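Local coordinates for protein citryl-spermidine/3,4-dihydroxybenzoyl-citryl-spermidine:spermidine ligase (Bacillus anthracis, PDB 3TO3) that catalyses the ATP-dependent condensation of spermidine with citryl-spermidine intermediates in the biosynthesis of petrobactin, a catecholate siderophore used for iron acquisition and virulence, at residues Leu31-Leu35 with Val100-Leu104; Tyr167-Phe173 with Asn303-Thr307; Ile189-Ile194 with His247-Trp251; Phe254-Tyr259 with Ala361-Leu366. The contacts are given in a common frame with arbitrary orientation. Residues are numbered along the deposited sequence.

Contact 1: residues Leu31-Leu35 with Val100-Leu104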
loop_
_atom_site.group_PDB
_atom_site.type_symbol
_atom_site.label_atom_id
_atom_site.label_comp_id
_atom_site.label_asym_id
_atom_site.label_seq_id
_atom_site.Cartn_x
_atom_site.Cartn_y
_atom_site.Cartn_z
ATOM N N LEU B 31 -9.438 4.992 21.807
ATOM C CA LEU B 31 -8.307 4.057 21.978
ATOM C C LEU B 31 -8.122 3.624 23.443
ATOM O O LEU B 31 -8.068 2.440 23.741
ATOM C CB LEU B 31 -6.999 4.629 21.429
ATOM C CG LEU B 31 -5.700 3.810 21.564
ATOM C CD1 LEU B 31 -5.782 2.453 20.867
ATOM C CD2 LEU B 31 -4.540 4.601 20.985
ATOM N N VAL B 32 -8.031 4.589 24.352
ATOM C CA VAL B 32 -7.738 4.261 25.717
ATOM C C VAL B 32 -8.917 3.475 26.308
ATOM O O VAL B 32 -8.716 2.461 26.963
ATOM C CB VAL B 32 -7.346 5.534 26.546
ATOM C CG1 VAL B 32 -7.212 5.204 28.021
ATOM C CG2 VAL B 32 -6.018 6.134 26.010
ATOM N N GLU B 33 -10.138 3.917 26.026
ATOM C CA GLU B 33 -11.343 3.200 26.450
ATOM C C GLU B 33 -11.305 1.743 26.082
ATOM O O GLU B 33 -11.585 0.878 26.918
ATOM C CB GLU B 33 -12.625 3.844 25.886
ATOM C CG GLU B 33 -12.897 5.198 26.518
ATOM C CD GLU B 33 -14.120 5.932 25.949
ATOM O OE1 GLU B 33 -14.765 5.422 24.990
ATOM O OE2 GLU B 33 -14.436 7.036 26.479
ATOM N N SER B 34 -10.943 1.444 24.843
ATOM C CA SER B 34 -10.971 0.039 24.448
ATOM C C SER B 34 -9.751 -0.747 24.957
ATOM O O SER B 34 -9.881 -1.940 25.237
ATOM C CB SER B 34 -11.204 -0.163 22.939
ATOM O OG SER B 34 -10.096 0.276 22.192
ATOM N N LEU B 35 -8.592 -0.097 25.109
ATOM C CA LEU B 35 -7.427 -0.815 25.660
ATOM C C LEU B 35 -7.696 -1.219 27.127
ATOM O O LEU B 35 -7.380 -2.321 27.533
ATOM C CB LEU B 35 -6.142 0.003 25.553
ATOM C CG LEU B 35 -5.595 0.304 24.147
ATOM C CD1 LEU B 35 -4.454 1.276 24.251
ATOM C CD2 LEU B 35 -5.137 -0.952 23.465
ATOM N N VAL B 100 -0.178 9.916 18.923
ATOM C CA VAL B 100 -0.779 8.629 19.169
ATOM C C VAL B 100 0.307 7.544 19.024
ATOM O O VAL B 100 0.343 6.581 19.789
ATOM C CB VAL B 100 -2.023 8.386 18.264
ATOM C CG1 VAL B 100 -1.612 8.090 16.847
ATOM C CG2 VAL B 100 -2.833 7.244 18.789
ATOM N N ALA B 101 1.237 7.722 18.088
ATOM C CA ALA B 101 2.311 6.749 17.943
ATOM C C ALA B 101 3.149 6.629 19.222
ATOM O O ALA B 101 3.490 5.515 19.646
ATOM C CB ALA B 101 3.218 7.081 16.726
ATOM N N GLN B 102 3.495 7.773 19.819
ATOM C CA GLN B 102 4.298 7.779 21.040
ATOM C C GLN B 102 3.555 7.122 22.210
ATOM O O GLN B 102 4.140 6.307 22.957
ATOM C CB GLN B 102 4.744 9.209 21.418
ATOM C CG GLN B 102 5.846 9.257 22.474
ATOM C CD GLN B 102 6.102 10.657 23.022
ATOM O OE1 GLN B 102 5.577 11.655 22.508
ATOM N NE2 GLN B 102 6.925 10.737 24.080
ATOM N N PHE B 103 2.281 7.489 22.374
ATOM C CA PHE B 103 1.469 6.873 23.405
ATOM C C PHE B 103 1.553 5.348 23.226
ATOM O O PHE B 103 1.931 4.631 24.142
ATOM C CB PHE B 103 0.012 7.377 23.371
ATOM C CG PHE B 103 -0.915 6.590 24.266
ATOM C CD1 PHE B 103 -0.880 6.753 25.641
ATOM C CD2 PHE B 103 -1.789 5.644 23.732
ATOM C CE1 PHE B 103 -1.714 6.008 26.478
ATOM C CE2 PHE B 103 -2.613 4.891 24.562
ATOM C CZ PHE B 103 -2.570 5.077 25.942
ATOM N N LEU B 104 1.240 4.848 22.035
ATOM C CA LEU B 104 1.242 3.395 21.835
ATOM C C LEU B 104 2.642 2.777 21.968
ATOM O O LEU B 104 2.804 1.697 22.539
ATOM C CB LEU B 104 0.561 2.996 20.519
ATOM C CG LEU B 104 -0.968 3.115 20.516
ATOM C CD1 LEU B 104 -1.570 2.649 19.199
ATOM C CD2 LEU B 104 -1.568 2.300 21.626
#

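Contact 2: residues Tyr167-Phe173 with Asn303-Thr307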
loop_
_atom_site.group_PDB
_atom_site.type_symbol
_atom_site.label_atom_id
_atom_site.label_comp_id
_atom_site.label_asym_id
_atom_site.label_seq_id
_atom_site.Cartn_x
_atom_site.Cartn_y
_atom_site.Cartn_z
ATOM N N TYR B 167 -11.847 4.576 13.109
ATOM C CA TYR B 167 -13.143 4.456 12.450
ATOM C C TYR B 167 -13.193 5.013 11.031
ATOM O O TYR B 167 -14.202 4.894 10.342
ATOM C CB TYR B 167 -14.185 5.199 13.320
ATOM C CG TYR B 167 -13.759 6.600 13.800
ATOM C CD1 TYR B 167 -13.916 7.716 12.982
ATOM C CD2 TYR B 167 -13.167 6.794 15.042
ATOM C CE1 TYR B 167 -13.528 8.991 13.395
ATOM C CE2 TYR B 167 -12.775 8.072 15.470
ATOM C CZ TYR B 167 -12.966 9.165 14.634
ATOM O OH TYR B 167 -12.583 10.429 15.015
ATOM N N LYS B 168 -12.172 5.791 10.709
ATOM C CA LYS B 168 -11.839 6.382 9.404
ATOM C C LYS B 168 -10.634 5.965 8.523
ATOM O O LYS B 168 -10.215 6.765 7.685
ATOM C CB LYS B 168 -12.126 7.886 9.369
ATOM C CG LYS B 168 -13.070 8.261 8.229
ATOM C CD LYS B 168 -13.636 9.656 8.450
ATOM C CE LYS B 168 -15.055 9.581 8.986
ATOM N NZ LYS B 168 -15.616 10.925 9.187
ATOM N N ALA B 169 -9.929 4.893 8.846
ATOM C CA ALA B 169 -8.594 4.681 8.265
ATOM C C ALA B 169 -8.515 4.884 6.757
ATOM O O ALA B 169 -7.647 5.639 6.270
ATOM C CB ALA B 169 -8.066 3.314 8.628
ATOM N N ARG B 170 -9.413 4.225 6.038
ATOM C CA ARG B 170 -9.427 4.262 4.575
ATOM C C ARG B 170 -8.048 4.069 3.944
ATOM O O ARG B 170 -7.641 4.882 3.106
ATOM C CB ARG B 170 -10.024 5.575 4.068
ATOM C CG ARG B 170 -11.532 5.634 4.121
ATOM C CD ARG B 170 -12.057 7.063 3.992
ATOM N NE ARG B 170 -13.391 7.159 4.557
ATOM C CZ ARG B 170 -14.165 8.242 4.520
ATOM N NH1 ARG B 170 -13.738 9.359 3.946
ATOM N NH2 ARG B 170 -15.364 8.205 5.089
ATOM N N ILE B 171 -7.317 3.028 4.348
ATOM C CA ILE B 171 -5.989 2.752 3.760
ATOM C C ILE B 171 -6.118 2.450 2.242
ATOM O O ILE B 171 -6.870 1.557 1.803
ATOM C CB ILE B 171 -5.263 1.592 4.495
ATOM C CG1 ILE B 171 -5.462 1.701 6.020
ATOM C CG2 ILE B 171 -3.738 1.496 4.094
ATOM C CD1 ILE B 171 -4.870 2.919 6.669
ATOM N N GLY B 172 -5.349 3.184 1.447
ATOM C CA GLY B 172 -5.527 3.249 0.002
ATOM C C GLY B 172 -6.055 4.567 -0.564
ATOM O O GLY B 172 -5.788 4.835 -1.740
ATOM N N PHE B 173 -6.706 5.421 0.248
ATOM C CA PHE B 173 -7.081 6.786 -0.193
ATOM C C PHE B 173 -6.068 7.796 0.314
ATOM O O PHE B 173 -5.837 7.898 1.532
ATOM C CB PHE B 173 -8.464 7.246 0.342
ATOM C CG PHE B 173 -9.669 6.635 -0.362
ATOM C CD1 PHE B 173 -9.529 5.770 -1.431
ATOM C CD2 PHE B 173 -10.962 6.935 0.072
ATOM C CE1 PHE B 173 -10.676 5.208 -2.083
ATOM C CE2 PHE B 173 -12.087 6.386 -0.557
ATOM C CZ PHE B 173 -11.942 5.515 -1.637
ATOM N N ASN B 303 -10.993 -2.239 -2.907
ATOM C CA ASN B 303 -9.907 -2.748 -2.118
ATOM C C ASN B 303 -9.260 -1.590 -1.377
ATOM O O ASN B 303 -8.195 -1.114 -1.738
ATOM C CB ASN B 303 -8.868 -3.317 -3.101
ATOM C CG ASN B 303 -9.042 -4.815 -3.355
ATOM O OD1 ASN B 303 -10.009 -5.259 -4.003
ATOM N ND2 ASN B 303 -8.093 -5.598 -2.861
ATOM N N ILE B 304 -9.732 -1.404 -0.158
ATOM C CA ILE B 304 -9.257 -0.371 0.745
ATOM C C ILE B 304 -9.551 -0.954 2.109
ATOM O O ILE B 304 -10.422 -1.834 2.277
ATOM C CB ILE B 304 -9.959 1.057 0.637
ATOM C CG1 ILE B 304 -11.405 1.011 1.117
ATOM C CG2 ILE B 304 -9.832 1.713 -0.737
ATOM C CD1 ILE B 304 -12.030 2.392 1.247
ATOM N N LEU B 305 -8.812 -0.469 3.085
ATOM C CA LEU B 305 -8.949 -0.992 4.411
ATOM C C LEU B 305 -9.566 0.064 5.317
ATOM O O LEU B 305 -8.998 1.143 5.544
ATOM C CB LEU B 305 -7.592 -1.439 4.917
ATOM C CG LEU B 305 -7.629 -2.358 6.119
ATOM C CD1 LEU B 305 -7.038 -3.721 5.722
ATOM C CD2 LEU B 305 -6.872 -1.694 7.283
ATOM N N ASN B 306 -10.750 -0.268 5.811
ATOM C CA ASN B 306 -11.470 0.535 6.778
ATOM C C ASN B 306 -11.791 -0.317 7.978
ATOM O O ASN B 306 -12.455 -1.351 7.840
ATOM C CB ASN B 306 -12.770 1.019 6.171
ATOM C CG ASN B 306 -12.849 2.494 6.132
ATOM O OD1 ASN B 306 -12.071 3.172 6.798
ATOM N ND2 ASN B 306 -13.786 3.019 5.352
ATOM N N THR B 307 -11.335 0.114 9.148
ATOM C CA THR B 307 -11.533 -0.649 10.379
ATOM C C THR B 307 -10.787 -1.992 10.345
ATOM O O THR B 307 -11.218 -2.978 10.946
ATOM C CB THR B 307 -13.048 -0.826 10.727
ATOM O OG1 THR B 307 -13.207 -0.931 12.146
ATOM C CG2 THR B 307 -13.663 -2.062 10.049
HETATM O O HOH W 1 -15.268 5.339 6.778
#

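Contact 3: residues Ile189-Ile194 with His247-Trp251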
loop_
_atom_site.group_PDB
_atom_site.type_symbol
_atom_site.label_atom_id
_atom_site.label_comp_id
_atom_site.label_asym_id
_atom_site.label_seq_id
_atom_site.Cartn_x
_atom_site.Cartn_y
_atom_site.Cartn_z
ATOM N N ILE B 189 -21.055 9.910 -8.709
ATOM C CA ILE B 189 -20.095 9.141 -9.497
ATOM C C ILE B 189 -20.804 8.142 -10.403
ATOM O O ILE B 189 -21.965 7.789 -10.176
ATOM C CB ILE B 189 -19.064 8.418 -8.607
ATOM C CG1 ILE B 189 -19.595 7.067 -8.140
ATOM C CG2 ILE B 189 -18.718 9.272 -7.393
ATOM C CD1 ILE B 189 -19.068 6.642 -6.771
ATOM N N LYS B 190 -20.094 7.706 -11.434
ATOM C CA LYS B 190 -20.627 6.789 -12.430
ATOM C C LYS B 190 -20.030 5.453 -12.150
ATOM O O LYS B 190 -18.851 5.367 -11.854
ATOM C CB LYS B 190 -20.148 7.161 -13.824
ATOM C CG LYS B 190 -20.489 8.526 -14.260
ATOM C CD LYS B 190 -21.953 8.654 -14.422
ATOM C CE LYS B 190 -22.254 9.635 -15.527
ATOM N NZ LYS B 190 -23.714 9.850 -15.555
ATOM N N LEU B 191 -20.820 4.400 -12.290
ATOM C CA LEU B 191 -20.272 3.066 -12.233
ATOM C C LEU B 191 -19.615 2.814 -13.567
ATOM O O LEU B 191 -20.038 3.368 -14.585
ATOM C CB LEU B 191 -21.364 2.047 -11.961
ATOM C CG LEU B 191 -22.062 2.298 -10.630
ATOM C CD1 LEU B 191 -23.124 1.265 -10.413
ATOM C CD2 LEU B 191 -21.042 2.191 -9.581
ATOM N N ILE B 192 -18.541 2.032 -13.542
ATOM C CA ILE B 192 -17.942 1.506 -14.753
ATOM C C ILE B 192 -18.588 0.148 -15.061
ATOM O O ILE B 192 -18.656 -0.708 -14.189
ATOM C CB ILE B 192 -16.416 1.308 -14.559
ATOM C CG1 ILE B 192 -15.728 2.647 -14.204
ATOM C CG2 ILE B 192 -15.814 0.589 -15.771
ATOM C CD1 ILE B 192 -16.056 3.829 -15.125
ATOM N N TRP B 193 -19.074 -0.041 -16.280
ATOM C CA TRP B 193 -19.584 -1.346 -16.709
ATOM C C TRP B 193 -18.518 -2.133 -17.426
ATOM O O TRP B 193 -17.888 -1.618 -18.354
ATOM C CB TRP B 193 -20.774 -1.182 -17.666
ATOM C CG TRP B 193 -22.050 -0.909 -16.958
ATOM C CD1 TRP B 193 -22.670 0.287 -16.843
ATOM C CD2 TRP B 193 -22.828 -1.842 -16.198
ATOM N NE1 TRP B 193 -23.790 0.162 -16.079
ATOM C CE2 TRP B 193 -23.914 -1.138 -15.669
ATOM C CE3 TRP B 193 -22.718 -3.214 -15.936
ATOM C CZ2 TRP B 193 -24.902 -1.753 -14.884
ATOM C CZ3 TRP B 193 -23.678 -3.818 -15.173
ATOM C CH2 TRP B 193 -24.768 -3.085 -14.648
ATOM N N ILE B 194 -18.312 -3.385 -17.010
ATOM C CA ILE B 194 -17.417 -4.271 -17.742
ATOM C C ILE B 194 -18.155 -5.542 -18.161
ATOM O O ILE B 194 -19.113 -5.958 -17.522
ATOM C CB ILE B 194 -16.137 -4.708 -16.909
ATOM C CG1 ILE B 194 -16.528 -5.667 -15.781
ATOM C CG2 ILE B 194 -15.353 -3.512 -16.389
ATOM C CD1 ILE B 194 -15.390 -6.267 -15.045
ATOM N N HIS B 247 -16.844 -0.040 -9.095
ATOM C CA HIS B 247 -16.576 1.279 -8.534
ATOM C C HIS B 247 -15.466 1.916 -9.356
ATOM O O HIS B 247 -14.482 1.276 -9.628
ATOM C CB HIS B 247 -16.132 1.124 -7.095
ATOM C CG HIS B 247 -16.080 2.404 -6.335
ATOM N ND1 HIS B 247 -15.243 3.443 -6.684
ATOM C CD2 HIS B 247 -16.758 2.812 -5.236
ATOM C CE1 HIS B 247 -15.423 4.443 -5.838
ATOM N NE2 HIS B 247 -16.336 4.087 -4.951
ATOM N N PRO B 248 -15.615 3.180 -9.750
ATOM C CA PRO B 248 -14.550 3.765 -10.576
ATOM C C PRO B 248 -13.200 3.838 -9.858
ATOM O O PRO B 248 -12.197 3.787 -10.567
ATOM C CB PRO B 248 -15.073 5.178 -10.912
ATOM C CG PRO B 248 -16.068 5.497 -9.819
ATOM C CD PRO B 248 -16.635 4.166 -9.342
ATOM N N TRP B 249 -13.152 3.924 -8.524
ATOM C CA TRP B 249 -11.830 3.879 -7.835
ATOM C C TRP B 249 -11.244 2.488 -7.968
ATOM O O TRP B 249 -10.038 2.322 -8.169
ATOM C CB TRP B 249 -11.872 4.227 -6.329
ATOM C CG TRP B 249 -10.508 4.303 -5.678
ATOM C CD1 TRP B 249 -9.757 5.429 -5.485
ATOM C CD2 TRP B 249 -9.726 3.210 -5.146
ATOM N NE1 TRP B 249 -8.580 5.112 -4.865
ATOM C CE2 TRP B 249 -8.528 3.762 -4.649
ATOM C CE3 TRP B 249 -9.939 1.824 -5.022
ATOM C CZ2 TRP B 249 -7.522 2.982 -4.055
ATOM C CZ3 TRP B 249 -8.946 1.039 -4.415
ATOM C CH2 TRP B 249 -7.751 1.626 -3.949
ATOM N N GLN B 250 -12.107 1.491 -7.850
ATOM C CA GLN B 250 -11.672 0.111 -7.923
ATOM C C GLN B 250 -11.154 -0.192 -9.317
ATOM O O GLN B 250 -10.114 -0.844 -9.478
ATOM C CB GLN B 250 -12.796 -0.841 -7.562
ATOM C CG GLN B 250 -12.355 -2.289 -7.639
ATOM C CD GLN B 250 -11.641 -2.718 -6.378
ATOM O OE1 GLN B 250 -11.140 -1.890 -5.623
ATOM N NE2 GLN B 250 -11.615 -4.007 -6.125
ATOM N N TRP B 251 -11.848 0.331 -10.322
ATOM C CA TRP B 251 -11.477 0.049 -11.708
ATOM C C TRP B 251 -10.107 0.650 -12.023
ATOM O O TRP B 251 -9.227 -0.027 -12.527
ATOM C CB TRP B 251 -12.542 0.552 -12.696
ATOM C CG TRP B 251 -12.147 0.492 -14.138
ATOM C CD1 TRP B 251 -11.896 1.549 -14.948
ATOM C CD2 TRP B 251 -11.962 -0.682 -14.947
ATOM N NE1 TRP B 251 -11.556 1.126 -16.198
ATOM C CE2 TRP B 251 -11.590 -0.241 -16.234
ATOM C CE3 TRP B 251 -12.061 -2.063 -14.706
ATOM C CZ2 TRP B 251 -11.311 -1.133 -17.295
ATOM C CZ3 TRP B 251 -11.801 -2.953 -15.761
ATOM C CH2 TRP B 251 -11.428 -2.475 -17.042
#

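Contact 4: residues Phe254-Tyr259 with Ala361-Leu366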
loop_
_atom_site.group_PDB
_atom_site.type_symbol
_atom_site.label_atom_id
_atom_site.label_comp_id
_atom_site.label_asym_id
_atom_site.label_seq_id
_atom_site.Cartn_x
_atom_site.Cartn_y
_atom_site.Cartn_z
ATOM N N PHE B 254 -7.181 -0.517 -9.106
ATOM C CA PHE B 254 -7.020 -1.916 -8.775
ATOM C C PHE B 254 -7.198 -2.913 -9.932
ATOM O O PHE B 254 -6.294 -3.709 -10.230
ATOM C CB PHE B 254 -7.760 -2.306 -7.484
ATOM C CG PHE B 254 -7.266 -3.584 -6.902
ATOM C CD1 PHE B 254 -6.126 -3.601 -6.116
ATOM C CD2 PHE B 254 -7.906 -4.794 -7.191
ATOM C CE1 PHE B 254 -5.643 -4.796 -5.582
ATOM C CE2 PHE B 254 -7.433 -5.986 -6.676
ATOM C CZ PHE B 254 -6.303 -5.993 -5.864
ATOM N N ILE B 255 -8.393 -2.931 -10.522
ATOM C CA ILE B 255 -8.665 -3.822 -11.642
ATOM C C ILE B 255 -7.697 -3.631 -12.820
ATOM O O ILE B 255 -7.036 -4.574 -13.230
ATOM C CB ILE B 255 -10.113 -3.719 -12.171
ATOM C CG1 ILE B 255 -11.117 -3.719 -11.036
ATOM C CG2 ILE B 255 -10.408 -4.913 -13.074
ATOM C CD1 ILE B 255 -11.000 -4.921 -10.151
ATOM N N ILE B 256 -7.608 -2.418 -13.349
ATOM C CA ILE B 256 -6.781 -2.183 -14.524
ATOM C C ILE B 256 -5.360 -2.642 -14.286
ATOM O O ILE B 256 -4.733 -3.225 -15.170
ATOM C CB ILE B 256 -6.732 -0.698 -14.919
ATOM C CG1 ILE B 256 -8.071 -0.246 -15.460
ATOM C CG2 ILE B 256 -5.758 -0.485 -16.041
ATOM C CD1 ILE B 256 -7.985 1.027 -16.253
ATOM N N SER B 257 -4.822 -2.351 -13.105
ATOM C CA SER B 257 -3.422 -2.662 -12.885
ATOM C C SER B 257 -3.196 -4.118 -12.510
ATOM O O SER B 257 -2.132 -4.651 -12.790
ATOM C CB SER B 257 -2.802 -1.733 -11.849
ATOM O OG SER B 257 -3.503 -1.832 -10.628
ATOM N N ASN B 258 -4.140 -4.738 -11.802
ATOM C CA ASN B 258 -3.971 -6.152 -11.419
ATOM C C ASN B 258 -4.591 -7.232 -12.324
ATOM O O ASN B 258 -4.423 -8.421 -12.100
ATOM C CB ASN B 258 -4.479 -6.360 -9.992
ATOM C CG ASN B 258 -3.635 -5.613 -8.955
ATOM O OD1 ASN B 258 -3.957 -4.494 -8.559
ATOM N ND2 ASN B 258 -2.582 -6.253 -8.490
ATOM N N TYR B 259 -5.442 -6.808 -13.233
ATOM C CA TYR B 259 -6.062 -7.663 -14.236
ATOM C C TYR B 259 -5.533 -7.574 -15.636
ATOM O O TYR B 259 -6.280 -7.894 -16.566
ATOM C CB TYR B 259 -7.571 -7.655 -14.211
ATOM C CG TYR B 259 -8.208 -8.084 -12.919
ATOM C CD1 TYR B 259 -8.026 -7.351 -11.744
ATOM C CD2 TYR B 259 -9.053 -9.188 -12.879
ATOM C CE1 TYR B 259 -8.657 -7.729 -10.563
ATOM C CE2 TYR B 259 -9.702 -9.561 -11.708
ATOM C CZ TYR B 259 -9.511 -8.831 -10.558
ATOM O OH TYR B 259 -10.158 -9.209 -9.401
ATOM N N ALA B 361 -4.368 -12.713 -4.698
ATOM C CA ALA B 361 -4.213 -11.256 -4.602
ATOM C C ALA B 361 -5.445 -10.462 -5.047
ATOM O O ALA B 361 -5.689 -9.371 -4.574
ATOM C CB ALA B 361 -2.962 -10.793 -5.384
ATOM N N THR B 362 -6.185 -11.002 -5.994
ATOM C CA THR B 362 -7.420 -10.399 -6.474
ATOM C C THR B 362 -8.667 -10.984 -5.825
ATOM O O THR B 362 -9.779 -10.749 -6.292
ATOM C CB THR B 362 -7.488 -10.464 -7.988
ATOM O OG1 THR B 362 -7.354 -11.827 -8.385
ATOM C CG2 THR B 362 -6.300 -9.671 -8.573
ATOM N N TYR B 363 -8.476 -11.835 -4.822
ATOM C CA TYR B 363 -9.598 -12.513 -4.200
ATOM C C TYR B 363 -10.644 -11.515 -3.692
ATOM O O TYR B 363 -10.342 -10.670 -2.839
ATOM C CB TYR B 363 -9.077 -13.321 -3.013
ATOM C CG TYR B 363 -10.073 -14.304 -2.425
ATOM C CD1 TYR B 363 -10.628 -15.318 -3.211
ATOM C CD2 TYR B 363 -10.430 -14.243 -1.081
ATOM C CE1 TYR B 363 -11.528 -16.224 -2.678
ATOM C CE2 TYR B 363 -11.325 -15.153 -0.534
ATOM C CZ TYR B 363 -11.868 -16.141 -1.339
ATOM O OH TYR B 363 -12.755 -17.042 -0.814
ATOM N N GLY B 364 -11.885 -11.665 -4.171
ATOM C CA GLY B 364 -12.986 -10.788 -3.796
ATOM C C GLY B 364 -13.060 -9.416 -4.428
ATOM O O GLY B 364 -13.902 -8.577 -4.069
ATOM N N SER B 365 -12.180 -9.191 -5.389
ATOM C CA SER B 365 -11.948 -7.855 -5.917
ATOM C C SER B 365 -12.895 -7.381 -6.994
ATOM O O SER B 365 -12.884 -6.206 -7.324
ATOM C CB SER B 365 -10.511 -7.760 -6.440
ATOM O OG SER B 365 -9.630 -7.673 -5.331
ATOM N N LEU B 366 -13.629 -8.284 -7.633
ATOM C CA LEU B 366 -14.603 -7.836 -8.606
ATOM C C LEU B 366 -15.953 -8.531 -8.405
ATOM O O LEU B 366 -16.205 -9.585 -8.965
ATOM C CB LEU B 366 -14.010 -8.222 -9.956
ATOM C CG LEU B 366 -14.523 -7.599 -11.222
ATOM C CD1 LEU B 366 -14.596 -6.136 -11.042
ATOM C CD2 LEU B 366 -13.500 -7.975 -12.251
HETATM O O HOH W 2 -11.278 -11.641 -9.188
#

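Contact 1: residues Leu31-Leu35 with Val100-Leu104
Two helical turns face each other across a wide gap, their axes 13.0 Å apart at closest approach and nearly parallel at -22°, so large apolar side chains must reach across to fill it. Leu31 is the main bump: its CD2 enters a hollow formed by Val100, Phe103 and Leu104, lying 3.8 Å from Val100 CG2, 4.0 Å from Phe103 CD2 and 3.8 Å from Leu104 CD2. From the other side the ring of Phe103 projects towards Leu31, Val32 and Leu35. Val32 CG2 comes to 3.6 Å from Phe103 CZ, while Leu35 CD1 meets the ring edge at Phe103 CE2, 4.1 Å away, and also touches Leu104 CD2 at 4.0 Å. No hydrogen bond joins the two segments. Tyr68 packs edge-to-face on Phe103. Long side chains thus bridge two widely spaced helices, 18-37 and 100-110, while helix 115-138 covers Leu31 with Phe121 and Leu125 and Leu104 with Leu125: a buried apolar core shared by several elements in the N-terminal part of the chain, away from the ATP site.

Contact 2: residues Tyr167-Phe173 with Asn303-Thr307
Tyr167 opens the segment with its side chain directed away from Asn303-Thr307, its hydroxyl bonded to Asp132. Lys168 likewise turns away, forming salt bridges with Asp132 and Glu184. At Ala169 the chains draw together, with Ala169 CB 3.9 Å from Leu305 O. Arg170, at positive phi, sends its N to Asn306 OD1 (3.0 Å), whose side chain lies about 4 Å from bound ATP; the Arg170 guanidinium pairs with Glu184 and Asn178. Ile171 forms an antiparallel hydrogen-bonded pair with Leu305, Ile171 N to Leu305 O at 2.8 Å and Leu305 N to Ile171 O at 3.1 Å; since Arg170 and Ile171 both face Leu305, this is a G1 beta bulge. With it goes its usual companion, a type II turn from Arg170 to Phe173 with Ile171 and Gly172 at its corners, which brings Phe173 CE1 to 3.8 Å from Ile304 CG2. Along the end of strand 297-306, Tyr167 rests on helix 18-37, Lys168 and Ile171 on helix 115-138, and Phe173 and Ile304 meet Trp249 of helix 248-258.

Contact 3: residues Ile189-Ile194 with His247-Trp251
Three isoleucines point their CA-to-CB bonds at the start of helix 248-258, each in a different conformation. Ile192, with both chi angles in m, lays CG2 over one face of the Trp251 indole, a CH-pi contact 4.0 Å from the centroid of the five-membered ring, while its CG1 lies 4.0 Å from Pro248 CA. Ile194 takes p and t, and its CG2 reaches Trp251 CZ3 at 3.7 Å. Ile189, p at chi1, sets CG1 4.2 Å from Pro248 CG, which also lies 3.5 Å from Lys190 O. The helix thus packs on strand 192-197, the middle strand of a three-stranded antiparallel sheet, and follows directly on its edge strand 241-246. Between that strand and the helix, His247 is the N-cap: chi1 in t turns the imidazole back so that ND1 accepts from Trp249 N at 2.8 Å. The t rotamer of Trp251 carries its indole along the strand, and Trp251 NE1 is hydrogen-bonded to His8 of the second subunit, whose Met4 also packs on Ile192 and Pro248.

Contact 4: residues Phe254-Tyr259 with Ala361-Leu366
The last turn of helix 248-258 lies beside a type II beta turn, Thr362 to Ser365, in the loop that leads into strand 367-371. Backbone bonds Asn258 N to Phe254 O (2.9 Å) and Tyr259 N to Ile255 O (2.7 Å) complete the helix, and Tyr259 is the first residue to leave helical angles, standing as N-cap of the next helix, 260-264. The turn is closed by Ser365 N to Thr362 O at 3.0 Å, with Gly364 at positive phi. The chains stay well apart, CA atoms of Ile255 and Ser365 being 7.7 Å from each other, so side chains make the contact. Thr362, Ser365 and Leu366 all point their CA-to-CB bonds at the helix. Phe254 CZ meets Ala361 O at 3.7 Å near the plane of the ring, and Phe254 CE2 lies 3.1 Å from Ser365 OG, a hydroxyl hydrogen-bonded to Asn303. Ile255 CD1 touches Leu366 CD1 at 3.9 Å, and Asn258 CB reaches Thr362 CG2 at 4.0 Å. Also on this helix, Ser257 is hydrogen-bonded through OG to Gln174 and through its backbone O to Gln127 of the second subunit. The hydroxyl of Tyr259 reaches in beside the turn, its OH 3.3 Å from both Thr362 CB and Ser365 CB and 2.7 Å from a bound water.

How the contacts relate
Contact 1 closes first along the chain and stands apart, its centre about 19 Å from that of contact 2 and 34 to 37 Å from those of contacts 4 and 3. The other three belong to the IucA/IucC family region of the chain and touch one another. Contact 3 is nested within the loop closed by contact 2, contact 4 crosses contact 2, and contacts 3 and 4, with centres about 13 Å apart, share helix 248-258. Gln250 joins all three, OE1 bonding Asn303 N at 2.7 Å and NE2 bonding Ser365 O at 2.8 Å. Helix 248-258 touches both strand 297-306, which runs beside the ATP, and the second subunit of the homodimer, which it meets through residues such as Trp251.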